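Local structure of NTD biosynthesis operon protein NtdA (Bacillus subtilis subsp. subtilis, 4K2M) at the interface of chains A and B. The protein catalyses the reversible pyridoxal phosphate-dependent transfer of an amino group from glutamate to 3-dehydro-glucose 6-phosphate, giving kanosamine 6-phosphate for antibiotic synthesis. Coordinates in Å, arbitrary orientation; residue numbers count along the deposited sequence, not the author numbering. Chains: chain A/B, NTD biosynthesis operon protein NtdA.

Contact 1: the interface of chains A and B. Residues chain A 246-247, 255-256; chain B 100, 294, 296, 298.
The methyl CG2 of B:Thr100 packs against the A:Pro247 ring, 3.7 Å from CD, and also rests against A:Gly255 and the CG methylene of A:Lys256. With OG1 between the backbone N and the carbonyl carbon (chi1 51°), that methyl falls anti to the carbonyl carbon and points to chain A. A:Lys256 then runs across the seam between the subunits: its CD lies 3.5 Å from CG of B:Asn294, with OD1 and ND2 of that amide on either side of the contact. Bends at chi3 (-69°) and chi4 (-65°) curl the end of the lysine back toward B:Asp298, where NZ forms a salt bridge to OD1 at 2.7 Å, coming from above the carboxylate plane. The same NZ of A:Lys256 donates to the backbone O of B:Lys296 at 2.6 Å. The other carboxylate oxygen, OD2, takes the backbone N of A:Lys256 on its syn side at 3.0 Å, so one aspartate grips both ends of the lysine and probably favours its charged form. These loops border the cofactor and sugar pocket of the homodimer, to which A:Asn246, A:Pro247, B:Thr100 and B:Asn294 belong. At the rim, water 1 joins ND2 of A:Asn246 to ND2 of B:Asn294, 3.2 Å from the latter.

Contact 2: the interface of chains A and B. Residues chain A 126, 128-129, 153, 155, 256; chain B 277, 294.
B:His277 sets its imidazole among A:Ala155, A:Phe153 and A:Thr128, in a junction beside the active site. The methyl CB of A:Ala155 packs 3.5 Å from CE1 of the imidazole. A:Phe153, a substrate-binding residue, brings its CE2 edge over one face of the histidine, nearer its perimeter than its centre; the planes stand 72° apart and the centroids 5.0 Å, an edge-to-face pair. Holding CG anti to the backbone N (chi1 179°) swings the phenyl ring out from its loop over the histidine. In the imidazole plane, at the edge, sits the hydroxyl OG1 of A:Thr128, 3.5 Å from CE1. Its chi1 of -60° places that hydroxyl beside its own backbone N, while CB lies against CB of B:Asn294, so the start of helix 127-137 touches both chain B residues. B:Asn294 also turns ND2 toward CB of A:Ser126, and A:Lys256 covers the amide from another direction. Farther out, the polar rim is organised by A:Asp129. Its OD2 accepts the hydroxyl of A:Ser126 from above the carboxylate plane, and its backbone N donates to that same OG at 3.0 Å, a reciprocal pairing that caps the start of helix 127-137 and probably steadies the carboxylate. From there two waters carry the contact to the backbone of B:Asn294: water 3 links A:Asp129 OD1 to N of B:Asn294, and water 4 lies 2.7 Å from A:Asp129 OD2 and 2.8 Å from B:Asn294 O.

Contact 3: the interface of chains A and B. Residues chain A 154, 382-383, 388; chain B 285-287.
Direct hydrogen bonds join the amide of A:Gln388 and the backbone of B:Asn285 and B:Lys287, in a loop-to-loop part of the homodimer interface where the chain B segment directly follows the substrate-binding B:Lys284. NE2 donates to O of B:Asn285 at 3.0 Å, nearly straight (172° at H), and that acceptor lies almost in the plane of the glutamine amide. Its OE1 accepts the backbone N of B:Lys287 at 2.9 Å, the donor standing well above the carbonyl plane. Two bonds to main-chain groups fix the flip of the amide, and a bend at chi2 (-78°) brings its end round to that backbone. The apolar contacts flank this pairing. A:Pro382 turns CG and CD of its ring to B:Asn285, crossing at about a right angle, CG 3.5 Å from CB. CD1 of A:Ile383 rests on CA and the first methylenes of B:Lys286, whereas the aliphatic part of B:Lys287 crosses the glutamine and continues to A:Ser154, at the start of helix 154-163. Bridging waters complete the seam. Water 5 connects N and O of A:Ile383 with O of B:Asn285, and water 7 joins A:Gln388 OE1 to B:Lys287 O. Water 6 is held by N and OG of A:Ser154 and lies 2.7 Å from OD1 of B:Asn285.

Contact 1: the interface of chains A and B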
ATOM      1  N   ASN A 246       6.664  -1.287   8.403  1.00 10.48           N
ATOM      2  CA  ASN A 246       5.528  -0.755   9.153  1.00 14.13           C
ATOM      3  C   ASN A 246       6.069   0.139  10.294  1.00 13.53           C
ATOM      4  O   ASN A 246       7.166  -0.093  10.829  1.00 14.77           O
ATOM      5  CB  ASN A 246       4.680  -1.940   9.652  1.00 17.85           C
ATOM      6  CG  ASN A 246       3.822  -1.602  10.844  1.00 25.21           C
ATOM      7  OD1 ASN A 246       4.299  -1.626  11.983  0.84 18.49           O
ATOM      8  ND2 ASN A 246       2.535  -1.323  10.599  0.91 19.04           N
ATOM      9  N   PRO A 247       5.329   1.188  10.653  1.00 13.05           N
ATOM     10  CA  PRO A 247       5.865   2.147  11.624  1.00 12.42           C
ATOM     11  C   PRO A 247       6.203   1.599  13.005  1.00 15.57           C
ATOM     12  O   PRO A 247       6.896   2.301  13.747  1.00 17.81           O
ATOM     13  CB  PRO A 247       4.728   3.163  11.763  1.00 16.02           C
ATOM     14  CG  PRO A 247       4.042   3.106  10.446  1.00 14.03           C
ATOM     15  CD  PRO A 247       4.073   1.667  10.042  1.00 11.71           C
ATOM     16  N   GLY A 255       3.832   4.831   6.940  1.00 14.31           N
ATOM     17  CA  GLY A 255       2.745   4.204   6.228  1.00 12.93           C
ATOM     18  C   GLY A 255       3.147   2.747   6.036  1.00 17.84           C
ATOM     19  O   GLY A 255       4.104   2.276   6.651  1.00 16.14           O
ATOM     20  N   LYS A 256       2.436   2.023   5.183  1.00 14.41           N
ATOM     21  CA  LYS A 256       2.829   0.635   4.925  1.00 13.12           C
ATOM     22  C   LYS A 256       3.947   0.563   3.882  1.00 12.29           C
ATOM     23  O   LYS A 256       3.957   1.340   2.912  1.00 15.75           O
ATOM     24  CB  LYS A 256       1.610  -0.199   4.483  1.00 13.78           C
ATOM     25  CG  LYS A 256       0.638  -0.505   5.627  1.00 16.53           C
ATOM     26  CD  LYS A 256      -0.486  -1.456   5.217  1.00 18.09           C
ATOM     27  CE  LYS A 256      -1.475  -0.837   4.247  1.00 20.61           C
ATOM     28  NZ  LYS A 256      -2.211   0.286   4.897  1.00 29.91           N
TER
ATOM     29  N   THR B 100      -0.611   4.285   9.855  1.00 15.27           N
ATOM     30  CA  THR B 100      -1.360   3.204   9.209  1.00 16.68           C
ATOM     31  C   THR B 100      -2.793   3.218   9.753  1.00 18.91           C
ATOM     32  O   THR B 100      -3.694   3.765   9.122  1.00 16.86           O
ATOM     33  CB  THR B 100      -0.662   1.857   9.418  1.00 16.90           C
ATOM     34  OG1 THR B 100      -0.379   1.683  10.809  1.00 19.95           O
ATOM     35  CG2 THR B 100       0.661   1.842   8.653  1.00 16.54           C
ATOM     36  N   ASN B 294      -3.361  -7.139   3.626  1.00 13.41           N
ATOM     37  CA  ASN B 294      -3.021  -5.952   4.385  1.00 11.31           C
ATOM     38  C   ASN B 294      -3.270  -4.770   3.466  1.00 16.21           C
ATOM     39  O   ASN B 294      -2.339  -4.198   2.889  1.00 17.05           O
ATOM     40  CB  ASN B 294      -1.570  -6.019   4.849  1.00 14.40           C
ATOM     41  CG  ASN B 294      -1.176  -4.828   5.687  1.00 12.93           C
ATOM     42  OD1 ASN B 294      -2.032  -4.096   6.201  1.00 16.64           O
ATOM     43  ND2 ASN B 294       0.137  -4.620   5.845  1.00 17.50           N
ATOM     44  N   LYS B 296      -5.759  -1.942   3.857  1.00 13.56           N
ATOM     45  CA  LYS B 296      -6.437  -0.706   4.207  1.00 15.55           C
ATOM     46  C   LYS B 296      -5.625   0.497   3.731  1.00 16.54           C
ATOM     47  O   LYS B 296      -4.412   0.415   3.545  1.00 14.16           O
ATOM     48  CB  LYS B 296      -6.662  -0.625   5.719  1.00 16.80           C
ATOM     49  CG  LYS B 296      -7.533  -1.738   6.271  1.00 20.40           C
ATOM     50  CD  LYS B 296      -7.609  -1.637   7.790  1.00 30.77           C
ATOM     51  CE  LYS B 296      -8.173  -0.293   8.221  1.00 39.73           C
ATOM     52  NZ  LYS B 296      -8.292  -0.206   9.702  1.00 54.08           N
ATOM     53  N   ASP B 298      -3.665   3.963   4.323  1.00 12.38           N
ATOM     54  CA  ASP B 298      -2.915   4.492   5.460  1.00 12.21           C
ATOM     55  C   ASP B 298      -3.558   5.751   6.015  1.00 15.86           C
ATOM     56  O   ASP B 298      -3.952   6.623   5.252  1.00 13.81           O
ATOM     57  CB  ASP B 298      -1.506   4.879   5.016  1.00 14.21           C
ATOM     58  CG  ASP B 298      -0.619   3.677   4.764  1.00 26.25           C
ATOM     59  OD1 ASP B 298      -0.903   2.592   5.312  1.00 25.00           O
ATOM     60  OD2 ASP B 298       0.364   3.834   4.021  1.00 24.87           O
TER
HETATM   61  O   HOH W   1       1.497  -2.778   8.124  1.00 20.91           O
HETATM   62  O   HOH W   2       2.186   3.196   2.196  1.00 35.81           O

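Contact 2: the interface of chains A and B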
ATOM      1  N   SER A 126       4.041  -3.518   1.453  1.00 13.83           N
ATOM      2  CA  SER A 126       3.973  -4.008   2.836  1.00 13.22           C
ATOM      3  C   SER A 126       4.807  -5.260   2.982  1.00 13.25           C
ATOM      4  O   SER A 126       5.202  -5.858   1.988  1.00 12.37           O
ATOM      5  CB  SER A 126       2.536  -4.326   3.257  1.00 17.03           C
ATOM      6  OG  SER A 126       2.043  -5.471   2.561  1.00 14.43           O
ATOM      7  N   THR A 128       3.557  -8.026   4.231  1.00 12.97           N
ATOM      8  CA  THR A 128       2.657  -9.080   3.771  1.00 17.75           C
ATOM      9  C   THR A 128       2.797  -9.292   2.267  1.00 14.31           C
ATOM     10  O   THR A 128       2.885 -10.443   1.780  1.00 13.21           O
ATOM     11  CB  THR A 128       1.181  -8.733   4.100  1.00 14.78           C
ATOM     12  OG1 THR A 128       1.044  -8.580   5.519  1.00 16.04           O
ATOM     13  CG2 THR A 128       0.255  -9.850   3.629  1.00 17.04           C
ATOM     14  N   ASP A 129       2.833  -8.185   1.529  1.00 13.95           N
ATOM     15  CA  ASP A 129       2.973  -8.250   0.082  1.00 13.01           C
ATOM     16  C   ASP A 129       4.334  -8.825  -0.311  1.00 13.60           C
ATOM     17  O   ASP A 129       4.433  -9.568  -1.288  1.00 15.40           O
ATOM     18  CB  ASP A 129       2.788  -6.864  -0.548  1.00 18.16           C
ATOM     19  CG  ASP A 129       1.354  -6.348  -0.427  1.00 29.68           C
ATOM     20  OD1 ASP A 129       0.457  -6.964  -1.035  1.00 37.43           O
ATOM     21  OD2 ASP A 129       1.131  -5.331   0.278  1.00 35.15           O
ATOM     22  N   PHE A 153       2.452 -13.401  13.488  1.00  9.97           N
ATOM     23  CA  PHE A 153       1.327 -12.519  13.199  1.00  8.65           C
ATOM     24  C   PHE A 153       0.567 -13.109  12.015  1.00 13.63           C
ATOM     25  O   PHE A 153       1.155 -13.784  11.165  1.00 15.31           O
ATOM     26  CB  PHE A 153       1.869 -11.126  12.864  1.00 10.49           C
ATOM     27  CG  PHE A 153       0.803 -10.117  12.517  1.00 11.06           C
ATOM     28  CD1 PHE A 153      -0.211  -9.803  13.421  1.00 13.68           C
ATOM     29  CD2 PHE A 153       0.838  -9.461  11.300  1.00 14.49           C
ATOM     30  CE1 PHE A 153      -1.196  -8.859  13.098  1.00 15.53           C
ATOM     31  CE2 PHE A 153      -0.150  -8.529  10.962  1.00 19.13           C
ATOM     32  CZ  PHE A 153      -1.160  -8.227  11.864  1.00 16.12           C
ATOM     33  N   ALA A 155      -0.325 -12.192   9.313  1.00 14.29           N
ATOM     34  CA  ALA A 155       0.140 -11.820   7.978  1.00 13.85           C
ATOM     35  C   ALA A 155       0.913 -12.922   7.282  1.00 12.93           C
ATOM     36  O   ALA A 155       0.846 -13.059   6.060  1.00 12.99           O
ATOM     37  CB  ALA A 155       1.010 -10.581   8.064  1.00 16.73           C
ATOM     38  N   LYS A 256       2.436   2.023   5.183  1.00 14.41           N
ATOM     39  CA  LYS A 256       2.829   0.635   4.925  1.00 13.12           C
ATOM     40  C   LYS A 256       3.947   0.563   3.882  1.00 12.29           C
ATOM     41  O   LYS A 256       3.957   1.340   2.912  1.00 15.75           O
ATOM     42  CB  LYS A 256       1.610  -0.199   4.483  1.00 13.78           C
ATOM     43  CG  LYS A 256       0.638  -0.505   5.627  1.00 16.53           C
ATOM     44  CD  LYS A 256      -0.486  -1.456   5.217  1.00 18.09           C
ATOM     45  CE  LYS A 256      -1.475  -0.837   4.247  1.00 20.61           C
ATOM     46  NZ  LYS A 256      -2.211   0.286   4.897  1.00 29.91           N
TER
ATOM     47  N   HIS B 277      -6.561  -8.679   6.889  1.00 12.15           N
ATOM     48  CA  HIS B 277      -6.052  -9.939   7.453  1.00 11.63           C
ATOM     49  C   HIS B 277      -7.104 -10.972   7.785  1.00 12.06           C
ATOM     50  O   HIS B 277      -6.800 -12.013   8.378  1.00 14.03           O
ATOM     51  CB  HIS B 277      -5.161  -9.675   8.675  1.00  9.33           C
ATOM     52  CG  HIS B 277      -3.876  -8.985   8.335  1.00 15.42           C
ATOM     53  ND1 HIS B 277      -2.895  -9.572   7.559  1.00 19.00           N
ATOM     54  CD2 HIS B 277      -3.432  -7.742   8.628  1.00 14.43           C
ATOM     55  CE1 HIS B 277      -1.893  -8.724   7.408  1.00 22.71           C
ATOM     56  NE2 HIS B 277      -2.197  -7.603   8.040  1.00 15.62           N
ATOM     57  N   ASN B 294      -3.361  -7.139   3.626  1.00 13.41           N
ATOM     58  CA  ASN B 294      -3.021  -5.952   4.385  1.00 11.31           C
ATOM     59  C   ASN B 294      -3.270  -4.770   3.466  1.00 16.21           C
ATOM     60  O   ASN B 294      -2.339  -4.198   2.889  1.00 17.05           O
ATOM     61  CB  ASN B 294      -1.570  -6.019   4.849  1.00 14.40           C
ATOM     62  CG  ASN B 294      -1.176  -4.828   5.687  1.00 12.93           C
ATOM     63  OD1 ASN B 294      -2.032  -4.096   6.201  1.00 16.64           O
ATOM     64  ND2 ASN B 294       0.137  -4.620   5.845  1.00 17.50           N
TER
HETATM   65  O   HOH W   3      -1.743  -7.519   1.305  1.00 25.40           O
HETATM   66  O   HOH W   4      -0.847  -3.531   0.659  1.00 47.07           O

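Contact 3: the interface of chains A and B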
ATOM      1  N   SER A 154      -0.741 -12.867  11.940  1.00 13.39           N
ATOM      2  CA  SER A 154      -1.571 -13.523  10.923  1.00 16.09           C
ATOM      3  C   SER A 154      -1.113 -13.240   9.494  1.00 15.47           C
ATOM      4  O   SER A 154      -1.479 -13.952   8.559  1.00 14.36           O
ATOM      5  CB  SER A 154      -3.045 -13.113  11.080  1.00 14.88           C
ATOM      6  OG  SER A 154      -3.574 -13.568  12.309  1.00 18.10           O
ATOM      7  N   PRO A 382      -2.432 -13.184  20.269  1.00 10.46           N
ATOM      8  CA  PRO A 382      -3.379 -13.872  21.167  1.00 15.56           C
ATOM      9  C   PRO A 382      -3.922 -15.221  20.694  1.00 15.21           C
ATOM     10  O   PRO A 382      -4.339 -16.033  21.538  1.00 16.04           O
ATOM     11  CB  PRO A 382      -4.523 -12.860  21.317  1.00 17.57           C
ATOM     12  CG  PRO A 382      -4.422 -11.980  20.088  1.00 17.28           C
ATOM     13  CD  PRO A 382      -2.935 -11.874  19.820  1.00 12.74           C
ATOM     14  N   ILE A 383      -3.928 -15.481  19.387  1.00 13.03           N
ATOM     15  CA  ILE A 383      -4.523 -16.720  18.880  1.00 12.63           C
ATOM     16  C   ILE A 383      -3.536 -17.367  17.914  1.00 16.63           C
ATOM     17  O   ILE A 383      -3.024 -16.705  17.009  1.00 15.54           O
ATOM     18  CB  ILE A 383      -5.869 -16.454  18.146  1.00 16.15           C
ATOM     19  CG1 ILE A 383      -6.843 -15.708  19.059  1.00 16.07           C
ATOM     20  CG2 ILE A 383      -6.484 -17.772  17.658  1.00 15.48           C
ATOM     21  CD1 ILE A 383      -8.134 -15.258  18.369  1.00 20.35           C
ATOM     22  N   GLN A 388      -7.476 -20.463  15.063  1.00 13.98           N
ATOM     23  CA  GLN A 388      -8.334 -19.381  14.592  1.00 14.25           C
ATOM     24  C   GLN A 388      -9.706 -19.951  14.214  1.00 18.75           C
ATOM     25  O   GLN A 388      -9.804 -21.056  13.676  1.00 18.65           O
ATOM     26  CB  GLN A 388      -7.710 -18.678  13.375  1.00 17.03           C
ATOM     27  CG  GLN A 388      -6.438 -17.872  13.664  1.00 15.12           C
ATOM     28  CD  GLN A 388      -6.708 -16.516  14.301  1.00 15.86           C
ATOM     29  OE1 GLN A 388      -7.846 -16.203  14.671  1.00 15.22           O
ATOM     30  NE2 GLN A 388      -5.656 -15.688  14.423  1.00 13.53           N
TER
ATOM     31  N   ASN B 285      -6.258  -9.457  15.244  1.00 11.93           N
ATOM     32  CA  ASN B 285      -5.646 -10.761  15.543  1.00 14.96           C
ATOM     33  C   ASN B 285      -6.625 -11.917  15.643  1.00 14.47           C
ATOM     34  O   ASN B 285      -6.212 -13.061  15.822  1.00 15.47           O
ATOM     35  CB  ASN B 285      -4.757 -10.716  16.800  1.00 17.44           C
ATOM     36  CG  ASN B 285      -3.587  -9.791  16.653  1.00 19.71           C
ATOM     37  OD1 ASN B 285      -2.853  -9.861  15.668  1.00 20.09           O
ATOM     38  ND2 ASN B 285      -3.403  -8.899  17.630  1.00 16.88           N
ATOM     39  N   LYS B 286      -7.911 -11.626  15.528  1.00 17.18           N
ATOM     40  CA  LYS B 286      -8.916 -12.682  15.569  1.00 20.26           C
ATOM     41  C   LYS B 286      -9.514 -12.858  14.189  1.00 17.61           C
ATOM     42  O   LYS B 286     -10.328 -12.047  13.755  1.00 18.15           O
ATOM     43  CB  LYS B 286     -10.013 -12.332  16.574  1.00 17.67           C
ATOM     44  CG  LYS B 286     -11.140 -13.379  16.657  1.00 22.48           C
ATOM     45  CD  LYS B 286     -12.283 -12.835  17.501  1.00 29.22           C
ATOM     46  CE  LYS B 286     -13.478 -13.778  17.505  1.00 38.28           C
ATOM     47  NZ  LYS B 286     -14.622 -13.158  18.238  1.00 49.34           N
ATOM     48  N   LYS B 287      -9.112 -13.914  13.489  1.00 12.26           N
ATOM     49  CA  LYS B 287      -9.598 -14.121  12.130  1.00 15.34           C
ATOM     50  C   LYS B 287     -10.984 -14.748  12.154  1.00 20.16           C
ATOM     51  O   LYS B 287     -11.290 -15.574  13.016  1.00 18.23           O
ATOM     52  CB  LYS B 287      -8.618 -14.986  11.332  1.00 16.15           C
ATOM     53  CG  LYS B 287      -7.253 -14.310  11.111  1.00 14.31           C
ATOM     54  CD  LYS B 287      -6.264 -15.231  10.374  1.00 14.45           C
ATOM     55  CE  LYS B 287      -6.813 -15.644   9.019  1.00 17.22           C
ATOM     56  NZ  LYS B 287      -5.779 -16.377   8.228  1.00 16.63           N
TER
HETATM   57  O   HOH W   5      -3.491 -13.882  16.946  1.00 13.90           O
HETATM   58  O   HOH W   6      -2.334 -12.174  14.319  1.00 16.65           O
HETATM   59  O   HOH W   7     -10.409 -16.592  15.519  1.00 19.88           O

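Contacts 1 and 2 adjoin, their C-alpha centres about 9 Å apart, and share A:Lys256 and B:Asn294, so A:Lys256 laid across B:Asn294 belongs to both. By the same measure, the centre of contact 3 is about 14 Å from that of contact 2 and about 19 Å from that of contact 1; A:Phe153, just before helix 154-163, and A:Ser154 and A:Ala155 at its start tie it to contact 2. The three thus follow one stretch of the dimer seam, past residues that bind pyridoxal phosphate or substrate. Both subunits supply such residues, so dimerisation probably helps to shape each active site, and two-fold symmetry repeats the arrangement.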